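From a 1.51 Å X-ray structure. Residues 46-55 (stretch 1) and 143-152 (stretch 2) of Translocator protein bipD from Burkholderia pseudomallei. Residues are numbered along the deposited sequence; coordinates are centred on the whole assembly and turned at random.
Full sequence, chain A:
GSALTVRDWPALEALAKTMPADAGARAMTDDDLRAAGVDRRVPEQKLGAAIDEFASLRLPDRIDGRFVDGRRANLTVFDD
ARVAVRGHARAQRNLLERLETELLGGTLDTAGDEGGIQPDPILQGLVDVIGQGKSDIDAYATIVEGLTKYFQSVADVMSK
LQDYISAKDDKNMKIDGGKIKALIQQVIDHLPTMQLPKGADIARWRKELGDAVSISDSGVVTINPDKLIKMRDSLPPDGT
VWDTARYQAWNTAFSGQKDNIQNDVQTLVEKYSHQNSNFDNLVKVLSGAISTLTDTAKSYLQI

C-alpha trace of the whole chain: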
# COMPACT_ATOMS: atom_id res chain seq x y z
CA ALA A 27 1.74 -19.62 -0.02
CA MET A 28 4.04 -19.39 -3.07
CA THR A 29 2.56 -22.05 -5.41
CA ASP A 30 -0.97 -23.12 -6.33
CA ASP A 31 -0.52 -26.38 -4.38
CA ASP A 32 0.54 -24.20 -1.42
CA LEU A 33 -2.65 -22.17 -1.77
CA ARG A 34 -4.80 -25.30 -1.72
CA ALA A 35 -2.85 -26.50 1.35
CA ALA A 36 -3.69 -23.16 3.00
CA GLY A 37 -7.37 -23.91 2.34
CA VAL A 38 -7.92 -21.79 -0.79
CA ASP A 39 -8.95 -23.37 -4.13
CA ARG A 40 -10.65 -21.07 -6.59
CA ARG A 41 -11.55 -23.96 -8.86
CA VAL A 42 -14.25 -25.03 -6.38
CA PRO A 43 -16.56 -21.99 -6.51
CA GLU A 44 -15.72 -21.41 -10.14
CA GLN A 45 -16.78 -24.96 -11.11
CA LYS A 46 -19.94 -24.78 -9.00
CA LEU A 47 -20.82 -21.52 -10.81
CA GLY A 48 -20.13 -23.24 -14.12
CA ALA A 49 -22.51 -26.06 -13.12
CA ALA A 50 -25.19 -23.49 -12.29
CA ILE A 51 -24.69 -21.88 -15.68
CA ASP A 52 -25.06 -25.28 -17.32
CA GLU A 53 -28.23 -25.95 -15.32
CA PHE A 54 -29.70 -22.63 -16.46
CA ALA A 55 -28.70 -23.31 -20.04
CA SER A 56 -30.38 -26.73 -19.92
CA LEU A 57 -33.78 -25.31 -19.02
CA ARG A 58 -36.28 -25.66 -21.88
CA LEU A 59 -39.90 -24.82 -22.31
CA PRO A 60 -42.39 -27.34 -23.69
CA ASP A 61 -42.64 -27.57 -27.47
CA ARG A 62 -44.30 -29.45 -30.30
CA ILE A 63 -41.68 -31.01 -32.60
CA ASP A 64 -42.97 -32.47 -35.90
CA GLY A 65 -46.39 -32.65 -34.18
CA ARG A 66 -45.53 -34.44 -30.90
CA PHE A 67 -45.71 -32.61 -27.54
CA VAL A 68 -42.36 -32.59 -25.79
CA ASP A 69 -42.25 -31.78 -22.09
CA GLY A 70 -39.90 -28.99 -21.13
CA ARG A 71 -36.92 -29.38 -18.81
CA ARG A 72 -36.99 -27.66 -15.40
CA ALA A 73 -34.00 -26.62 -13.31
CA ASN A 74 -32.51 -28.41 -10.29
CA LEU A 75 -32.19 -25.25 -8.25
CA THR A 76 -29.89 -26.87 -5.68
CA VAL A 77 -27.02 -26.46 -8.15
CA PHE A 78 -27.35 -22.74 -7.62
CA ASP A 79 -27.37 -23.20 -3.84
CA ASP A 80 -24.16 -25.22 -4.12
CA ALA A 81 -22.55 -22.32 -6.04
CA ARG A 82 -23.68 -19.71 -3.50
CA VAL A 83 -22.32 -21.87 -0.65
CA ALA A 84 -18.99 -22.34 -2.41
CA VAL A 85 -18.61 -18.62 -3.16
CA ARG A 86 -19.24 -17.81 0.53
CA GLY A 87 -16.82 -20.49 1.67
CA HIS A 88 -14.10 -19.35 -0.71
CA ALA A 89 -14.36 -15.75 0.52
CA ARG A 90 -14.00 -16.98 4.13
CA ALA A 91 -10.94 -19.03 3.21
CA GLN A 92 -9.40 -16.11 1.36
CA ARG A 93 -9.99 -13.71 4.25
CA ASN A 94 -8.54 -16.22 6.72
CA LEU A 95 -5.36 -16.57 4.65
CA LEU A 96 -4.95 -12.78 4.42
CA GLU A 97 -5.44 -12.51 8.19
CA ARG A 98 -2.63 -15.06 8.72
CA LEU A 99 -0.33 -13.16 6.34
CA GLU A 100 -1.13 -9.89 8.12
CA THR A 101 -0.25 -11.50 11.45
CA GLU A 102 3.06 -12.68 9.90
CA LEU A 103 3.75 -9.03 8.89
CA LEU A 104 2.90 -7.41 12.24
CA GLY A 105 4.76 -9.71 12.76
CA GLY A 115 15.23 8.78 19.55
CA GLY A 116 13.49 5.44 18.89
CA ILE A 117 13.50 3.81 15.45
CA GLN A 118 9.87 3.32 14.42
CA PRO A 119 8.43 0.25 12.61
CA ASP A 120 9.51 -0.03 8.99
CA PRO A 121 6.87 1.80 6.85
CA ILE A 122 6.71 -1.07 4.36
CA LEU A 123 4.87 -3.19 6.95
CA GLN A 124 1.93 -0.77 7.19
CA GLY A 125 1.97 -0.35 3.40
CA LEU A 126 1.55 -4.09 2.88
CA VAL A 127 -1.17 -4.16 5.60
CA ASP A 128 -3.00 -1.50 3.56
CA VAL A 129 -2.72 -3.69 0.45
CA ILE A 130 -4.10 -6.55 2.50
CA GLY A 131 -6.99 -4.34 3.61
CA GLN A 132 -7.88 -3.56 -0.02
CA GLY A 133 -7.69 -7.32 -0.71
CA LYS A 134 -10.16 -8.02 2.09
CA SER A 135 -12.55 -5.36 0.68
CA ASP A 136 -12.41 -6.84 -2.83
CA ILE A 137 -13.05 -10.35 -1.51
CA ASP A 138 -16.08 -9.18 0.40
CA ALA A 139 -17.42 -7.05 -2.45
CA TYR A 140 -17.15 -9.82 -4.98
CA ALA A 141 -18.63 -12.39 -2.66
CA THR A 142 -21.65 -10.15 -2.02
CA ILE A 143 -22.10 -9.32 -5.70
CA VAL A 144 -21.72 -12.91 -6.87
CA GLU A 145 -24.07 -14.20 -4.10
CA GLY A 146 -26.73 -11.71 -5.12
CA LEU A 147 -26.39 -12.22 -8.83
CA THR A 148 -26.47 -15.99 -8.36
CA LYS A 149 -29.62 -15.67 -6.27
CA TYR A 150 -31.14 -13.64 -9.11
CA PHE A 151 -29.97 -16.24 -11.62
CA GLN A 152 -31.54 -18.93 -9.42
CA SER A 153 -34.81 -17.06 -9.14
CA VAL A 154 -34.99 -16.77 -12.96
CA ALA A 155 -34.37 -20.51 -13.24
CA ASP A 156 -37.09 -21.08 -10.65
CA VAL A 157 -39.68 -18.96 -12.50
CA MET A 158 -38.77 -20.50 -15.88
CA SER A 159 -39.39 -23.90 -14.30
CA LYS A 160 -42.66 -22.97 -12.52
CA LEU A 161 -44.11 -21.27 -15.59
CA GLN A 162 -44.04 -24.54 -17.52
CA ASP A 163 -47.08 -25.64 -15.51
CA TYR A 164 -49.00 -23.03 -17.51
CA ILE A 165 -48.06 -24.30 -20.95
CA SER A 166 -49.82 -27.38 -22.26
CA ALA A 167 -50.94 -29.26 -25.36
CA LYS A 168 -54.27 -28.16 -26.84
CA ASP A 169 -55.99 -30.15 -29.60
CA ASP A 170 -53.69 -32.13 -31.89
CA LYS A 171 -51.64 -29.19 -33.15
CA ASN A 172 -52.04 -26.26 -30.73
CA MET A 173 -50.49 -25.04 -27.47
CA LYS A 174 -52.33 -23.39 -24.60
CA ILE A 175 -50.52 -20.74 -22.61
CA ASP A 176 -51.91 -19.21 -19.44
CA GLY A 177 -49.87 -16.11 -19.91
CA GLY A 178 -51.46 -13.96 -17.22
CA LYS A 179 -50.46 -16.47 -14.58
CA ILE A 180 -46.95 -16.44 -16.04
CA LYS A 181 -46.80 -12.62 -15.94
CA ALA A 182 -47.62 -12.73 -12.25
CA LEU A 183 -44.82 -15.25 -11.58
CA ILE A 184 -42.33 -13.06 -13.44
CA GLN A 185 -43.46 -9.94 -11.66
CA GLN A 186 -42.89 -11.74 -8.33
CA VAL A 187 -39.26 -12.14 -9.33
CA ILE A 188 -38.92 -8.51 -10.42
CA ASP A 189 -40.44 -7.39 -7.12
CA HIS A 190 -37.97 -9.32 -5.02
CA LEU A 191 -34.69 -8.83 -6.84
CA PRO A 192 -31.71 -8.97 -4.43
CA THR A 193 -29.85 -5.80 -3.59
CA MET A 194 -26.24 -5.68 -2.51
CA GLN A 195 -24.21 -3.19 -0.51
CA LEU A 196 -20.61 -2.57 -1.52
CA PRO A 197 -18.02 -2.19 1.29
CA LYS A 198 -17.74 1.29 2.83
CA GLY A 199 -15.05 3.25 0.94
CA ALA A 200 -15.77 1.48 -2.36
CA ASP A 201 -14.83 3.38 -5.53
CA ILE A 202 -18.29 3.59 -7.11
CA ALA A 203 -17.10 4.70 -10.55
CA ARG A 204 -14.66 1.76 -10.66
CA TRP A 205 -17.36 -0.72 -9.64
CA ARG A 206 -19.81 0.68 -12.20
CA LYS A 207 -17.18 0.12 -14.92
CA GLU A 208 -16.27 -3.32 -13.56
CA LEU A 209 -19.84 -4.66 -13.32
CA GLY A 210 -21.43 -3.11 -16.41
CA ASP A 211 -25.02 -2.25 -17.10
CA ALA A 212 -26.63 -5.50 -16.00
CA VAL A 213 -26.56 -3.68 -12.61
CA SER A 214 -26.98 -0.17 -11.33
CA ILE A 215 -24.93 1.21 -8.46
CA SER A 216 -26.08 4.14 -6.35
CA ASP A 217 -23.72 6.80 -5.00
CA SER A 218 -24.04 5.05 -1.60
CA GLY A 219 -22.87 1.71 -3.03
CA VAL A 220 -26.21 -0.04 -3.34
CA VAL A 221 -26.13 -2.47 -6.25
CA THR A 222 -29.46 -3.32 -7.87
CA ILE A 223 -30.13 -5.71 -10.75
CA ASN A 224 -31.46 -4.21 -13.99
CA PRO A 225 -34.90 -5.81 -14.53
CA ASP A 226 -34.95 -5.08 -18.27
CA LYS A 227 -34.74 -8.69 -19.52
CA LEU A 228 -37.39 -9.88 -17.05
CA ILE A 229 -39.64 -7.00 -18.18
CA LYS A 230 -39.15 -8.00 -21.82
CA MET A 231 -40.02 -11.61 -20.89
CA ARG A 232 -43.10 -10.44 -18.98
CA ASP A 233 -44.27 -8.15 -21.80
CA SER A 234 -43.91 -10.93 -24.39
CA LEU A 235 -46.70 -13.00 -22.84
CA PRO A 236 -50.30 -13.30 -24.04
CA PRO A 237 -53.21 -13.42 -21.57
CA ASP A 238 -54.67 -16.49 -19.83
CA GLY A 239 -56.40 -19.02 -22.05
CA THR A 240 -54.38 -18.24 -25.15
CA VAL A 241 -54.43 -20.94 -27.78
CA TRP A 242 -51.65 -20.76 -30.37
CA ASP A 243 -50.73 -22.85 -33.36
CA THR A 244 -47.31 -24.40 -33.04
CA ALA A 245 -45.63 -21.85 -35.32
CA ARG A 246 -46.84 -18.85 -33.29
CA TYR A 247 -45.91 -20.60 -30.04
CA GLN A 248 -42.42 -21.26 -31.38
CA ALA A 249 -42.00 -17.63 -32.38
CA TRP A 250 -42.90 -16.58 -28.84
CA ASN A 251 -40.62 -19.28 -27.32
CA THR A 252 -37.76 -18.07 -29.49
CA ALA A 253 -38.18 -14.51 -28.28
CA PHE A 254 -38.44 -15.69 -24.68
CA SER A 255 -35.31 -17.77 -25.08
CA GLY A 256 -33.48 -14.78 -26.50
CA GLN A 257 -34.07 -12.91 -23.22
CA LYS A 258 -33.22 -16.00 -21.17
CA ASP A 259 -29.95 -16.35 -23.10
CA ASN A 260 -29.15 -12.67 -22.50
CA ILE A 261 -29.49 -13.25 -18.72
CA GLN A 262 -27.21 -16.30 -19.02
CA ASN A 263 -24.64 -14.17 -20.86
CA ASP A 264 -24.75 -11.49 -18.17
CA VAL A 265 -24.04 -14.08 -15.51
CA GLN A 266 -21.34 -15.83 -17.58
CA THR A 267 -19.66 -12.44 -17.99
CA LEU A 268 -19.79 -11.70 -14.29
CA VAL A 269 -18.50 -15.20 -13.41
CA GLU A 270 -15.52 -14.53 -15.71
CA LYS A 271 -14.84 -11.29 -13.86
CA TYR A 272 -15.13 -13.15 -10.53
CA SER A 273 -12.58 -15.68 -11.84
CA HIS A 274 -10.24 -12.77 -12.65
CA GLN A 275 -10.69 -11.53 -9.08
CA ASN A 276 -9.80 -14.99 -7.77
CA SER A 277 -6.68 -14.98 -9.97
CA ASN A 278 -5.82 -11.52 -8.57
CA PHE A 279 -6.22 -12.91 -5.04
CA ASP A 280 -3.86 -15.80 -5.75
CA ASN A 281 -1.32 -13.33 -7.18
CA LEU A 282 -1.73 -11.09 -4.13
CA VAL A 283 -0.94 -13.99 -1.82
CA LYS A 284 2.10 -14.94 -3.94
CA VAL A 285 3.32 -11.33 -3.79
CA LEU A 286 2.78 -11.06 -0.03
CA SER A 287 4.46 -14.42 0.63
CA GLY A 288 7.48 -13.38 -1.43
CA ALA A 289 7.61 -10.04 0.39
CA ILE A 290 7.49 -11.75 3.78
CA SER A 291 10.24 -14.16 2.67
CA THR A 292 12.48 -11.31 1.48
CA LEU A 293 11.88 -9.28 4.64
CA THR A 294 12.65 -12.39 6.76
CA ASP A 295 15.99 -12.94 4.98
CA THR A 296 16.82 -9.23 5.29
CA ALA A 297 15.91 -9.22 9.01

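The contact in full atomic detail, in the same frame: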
# COMPACT_ATOMS: atom_id res chain seq x y z
N LYS A 46 -18.55 -24.72 -9.43
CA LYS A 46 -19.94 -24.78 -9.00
C LYS A 46 -20.76 -23.70 -9.75
O LYS A 46 -21.91 -23.95 -10.15
CB LYS A 46 -20.05 -24.58 -7.50
CG LYS A 46 -19.37 -25.67 -6.66
CD LYS A 46 -19.97 -26.99 -6.77
CE LYS A 46 -19.28 -27.97 -5.79
NZ LYS A 46 -19.88 -29.29 -5.99
N LEU A 47 -20.17 -22.54 -9.97
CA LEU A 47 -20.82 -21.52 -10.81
C LEU A 47 -21.02 -21.98 -12.24
O LEU A 47 -22.08 -21.81 -12.83
CB LEU A 47 -20.06 -20.20 -10.77
CG LEU A 47 -20.15 -19.46 -9.44
CD1 LEU A 47 -19.01 -18.44 -9.29
CD2 LEU A 47 -21.53 -18.79 -9.35
N GLY A 48 -20.00 -22.65 -12.79
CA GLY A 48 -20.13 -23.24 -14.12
C GLY A 48 -21.27 -24.24 -14.21
O GLY A 48 -22.03 -24.27 -15.16
N ALA A 49 -21.39 -25.08 -13.19
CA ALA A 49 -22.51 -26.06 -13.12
C ALA A 49 -23.87 -25.37 -13.09
O ALA A 49 -24.82 -25.82 -13.70
CB ALA A 49 -22.36 -27.00 -11.93
N ALA A 50 -23.93 -24.24 -12.36
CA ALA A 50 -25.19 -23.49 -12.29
C ALA A 50 -25.52 -22.89 -13.64
O ALA A 50 -26.67 -22.92 -14.10
CB ALA A 50 -25.06 -22.41 -11.23
N ILE A 51 -24.51 -22.36 -14.32
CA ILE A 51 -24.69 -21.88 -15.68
C ILE A 51 -25.18 -22.99 -16.63
O ILE A 51 -26.12 -22.80 -17.40
CB ILE A 51 -23.41 -21.23 -16.24
CG1 ILE A 51 -23.09 -19.96 -15.46
CG2 ILE A 51 -23.57 -20.95 -17.73
CD1 ILE A 51 -21.71 -19.36 -15.72
N ASP A 52 -24.59 -24.17 -16.52
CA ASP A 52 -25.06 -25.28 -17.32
C ASP A 52 -26.49 -25.69 -17.00
O ASP A 52 -27.26 -26.03 -17.90
CB ASP A 52 -24.17 -26.51 -17.17
CG ASP A 52 -22.79 -26.35 -17.84
OD1 ASP A 52 -22.55 -25.41 -18.63
OD2 ASP A 52 -21.92 -27.12 -17.47
N GLU A 53 -26.87 -25.62 -15.71
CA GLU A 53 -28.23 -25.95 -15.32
C GLU A 53 -29.21 -24.97 -15.94
O GLU A 53 -30.24 -25.36 -16.47
CB GLU A 53 -28.38 -25.93 -13.81
CG GLU A 53 -29.68 -26.54 -13.33
CD GLU A 53 -29.81 -28.03 -13.57
OE1 GLU A 53 -28.74 -28.69 -13.75
OE2 GLU A 53 -30.93 -28.56 -13.61
N PHE A 54 -28.87 -23.69 -15.86
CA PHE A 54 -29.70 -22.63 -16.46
C PHE A 54 -29.84 -22.83 -17.96
O PHE A 54 -30.91 -22.73 -18.55
CB PHE A 54 -29.07 -21.29 -16.13
CG PHE A 54 -29.92 -20.09 -16.49
CD1 PHE A 54 -30.73 -19.49 -15.51
CD2 PHE A 54 -29.87 -19.53 -17.75
CE1 PHE A 54 -31.47 -18.37 -15.81
CE2 PHE A 54 -30.64 -18.41 -18.05
CZ PHE A 54 -31.44 -17.83 -17.04
N ALA A 55 -28.72 -23.11 -18.60
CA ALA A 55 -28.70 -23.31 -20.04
C ALA A 55 -29.58 -24.48 -20.46
O ALA A 55 -30.20 -24.45 -21.55
CB ALA A 55 -27.24 -23.56 -20.52
N ILE A 143 -21.56 -9.50 -4.36
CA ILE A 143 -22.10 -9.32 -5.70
C ILE A 143 -22.42 -10.67 -6.35
O ILE A 143 -23.49 -10.87 -6.92
CB ILE A 143 -21.12 -8.57 -6.60
CG1 ILE A 143 -20.88 -7.16 -6.06
CG2 ILE A 143 -21.59 -8.52 -8.06
CD1 ILE A 143 -19.67 -6.51 -6.63
N VAL A 144 -21.46 -11.60 -6.28
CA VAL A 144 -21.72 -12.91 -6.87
C VAL A 144 -22.84 -13.68 -6.18
O VAL A 144 -23.64 -14.31 -6.87
CB VAL A 144 -20.43 -13.72 -6.99
CG1 VAL A 144 -20.74 -15.15 -7.44
CG2 VAL A 144 -19.51 -13.01 -7.98
N GLU A 145 -22.94 -13.61 -4.85
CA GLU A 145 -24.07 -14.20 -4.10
C GLU A 145 -25.39 -13.66 -4.61
O GLU A 145 -26.31 -14.40 -4.90
CB GLU A 145 -23.99 -13.89 -2.60
CG GLU A 145 -25.34 -14.00 -1.77
CD GLU A 145 -25.81 -15.41 -1.58
OE1 GLU A 145 -26.91 -15.61 -1.01
OE2 GLU A 145 -25.08 -16.32 -1.99
N GLY A 146 -25.48 -12.34 -4.71
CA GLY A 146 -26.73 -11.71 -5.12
C GLY A 146 -27.10 -12.02 -6.55
O GLY A 146 -28.25 -12.33 -6.89
N LEU A 147 -26.12 -11.93 -7.44
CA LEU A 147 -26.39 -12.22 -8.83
C LEU A 147 -26.75 -13.70 -9.02
O LEU A 147 -27.57 -14.03 -9.87
CB LEU A 147 -25.24 -11.78 -9.72
CG LEU A 147 -25.32 -10.32 -10.24
CD1 LEU A 147 -26.40 -10.13 -11.29
CD2 LEU A 147 -25.54 -9.31 -9.11
N THR A 148 -26.14 -14.58 -8.23
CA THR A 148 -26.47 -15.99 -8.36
C THR A 148 -27.87 -16.26 -7.80
O THR A 148 -28.60 -17.09 -8.33
CB THR A 148 -25.41 -16.89 -7.70
OG1 THR A 148 -24.13 -16.60 -8.30
CG2 THR A 148 -25.75 -18.37 -7.88
N LYS A 149 -28.25 -15.56 -6.73
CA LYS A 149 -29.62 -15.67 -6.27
C LYS A 149 -30.63 -15.21 -7.32
O LYS A 149 -31.68 -15.85 -7.54
CB LYS A 149 -29.78 -14.86 -4.99
CG LYS A 149 -31.18 -14.84 -4.48
CD LYS A 149 -31.69 -16.17 -4.00
CE LYS A 149 -32.91 -15.94 -3.09
NZ LYS A 149 -33.73 -17.15 -2.91
N TYR A 150 -30.34 -14.09 -7.97
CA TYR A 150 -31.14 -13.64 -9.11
C TYR A 150 -31.25 -14.70 -10.19
O TYR A 150 -32.32 -15.02 -10.67
CB TYR A 150 -30.52 -12.38 -9.67
CG TYR A 150 -30.84 -12.01 -11.10
CD1 TYR A 150 -32.15 -11.72 -11.52
CD2 TYR A 150 -29.84 -11.87 -12.04
CE1 TYR A 150 -32.41 -11.34 -12.80
CE2 TYR A 150 -30.10 -11.48 -13.34
CZ TYR A 150 -31.40 -11.22 -13.73
OH TYR A 150 -31.65 -10.81 -15.01
N PHE A 151 -30.09 -15.24 -10.56
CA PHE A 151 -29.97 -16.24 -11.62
C PHE A 151 -30.83 -17.45 -11.26
O PHE A 151 -31.56 -17.96 -12.10
CB PHE A 151 -28.49 -16.59 -11.76
CG PHE A 151 -28.09 -17.32 -13.01
CD1 PHE A 151 -28.53 -16.95 -14.27
CD2 PHE A 151 -27.14 -18.36 -12.91
CE1 PHE A 151 -28.07 -17.59 -15.42
CE2 PHE A 151 -26.66 -18.98 -14.05
CZ PHE A 151 -27.13 -18.61 -15.30
N GLN A 152 -30.75 -17.87 -9.99
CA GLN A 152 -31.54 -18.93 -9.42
C GLN A 152 -33.02 -18.65 -9.49
O GLN A 152 -33.81 -19.51 -9.84
CB GLN A 152 -31.10 -19.23 -7.98
CG GLN A 152 -31.76 -20.41 -7.29
CD GLN A 152 -31.11 -20.68 -5.93
OE1 GLN A 152 -30.31 -19.89 -5.43
NE2 GLN A 152 -31.43 -21.81 -5.33

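Residues 46-55 and 143-152 are segments of two longer helices that run in nearly the same direction, their axes crossing at 23° with a closest approach of 11.3 Å. That spacing is wide for helix packing, so side chains rather than backbones fill the gap, and the contact buries a modest 313 Å². No hydrogen bond joins the segments; the pairing rests on apolar packing and one aromatic stack.

Phe151 has the largest covered area. Its CA-to-CB bond points sideways, but chi1 in t (-165°) and chi2 of 46° bring the ring over to the other helix. Phe54, also t at chi1 (-171°), has its CA-to-CB bond directed toward the partner, and the two rings form an offset stack, centroids 4.2 Å apart and planes inclined at 21°. Each ring has an atom of the other over one face, with Phe54 CD1 3.3 Å from Phe151 CE1. The Phe151 ring reaches back one turn along the first helix: Ile51 CA sits at its edge, 3.9 Å from Phe151 CE2, and Ile51 CG1 is 4.0 Å from the same CE2. Ala50 O also lies 3.9 Å from Phe151 CE2, but this carbonyl already accepts the helical hydrogen bond from Phe54 N.

One turn before Ile51, Leu47 makes a similar reach. Its CA-to-CB bond is directed sideways, yet the m,t rotamer (-71°, 160°) carries the methyls inward: Leu47 CD1 lies 4.2 Å from Val144 CG1, and Leu47 CD2 packs 3.6 Å from Thr148 OG1. Val144 adopts t (172°) and Thr148 m (-57°), both with CB toward the first helix. The Thr148 rotamer places Thr148 OG1 2.7 Å from Val144 O, to which it donates a hydrogen bond within its own helix. The hydroxyl is thereby satisfied locally and can lie against the leucine methyl.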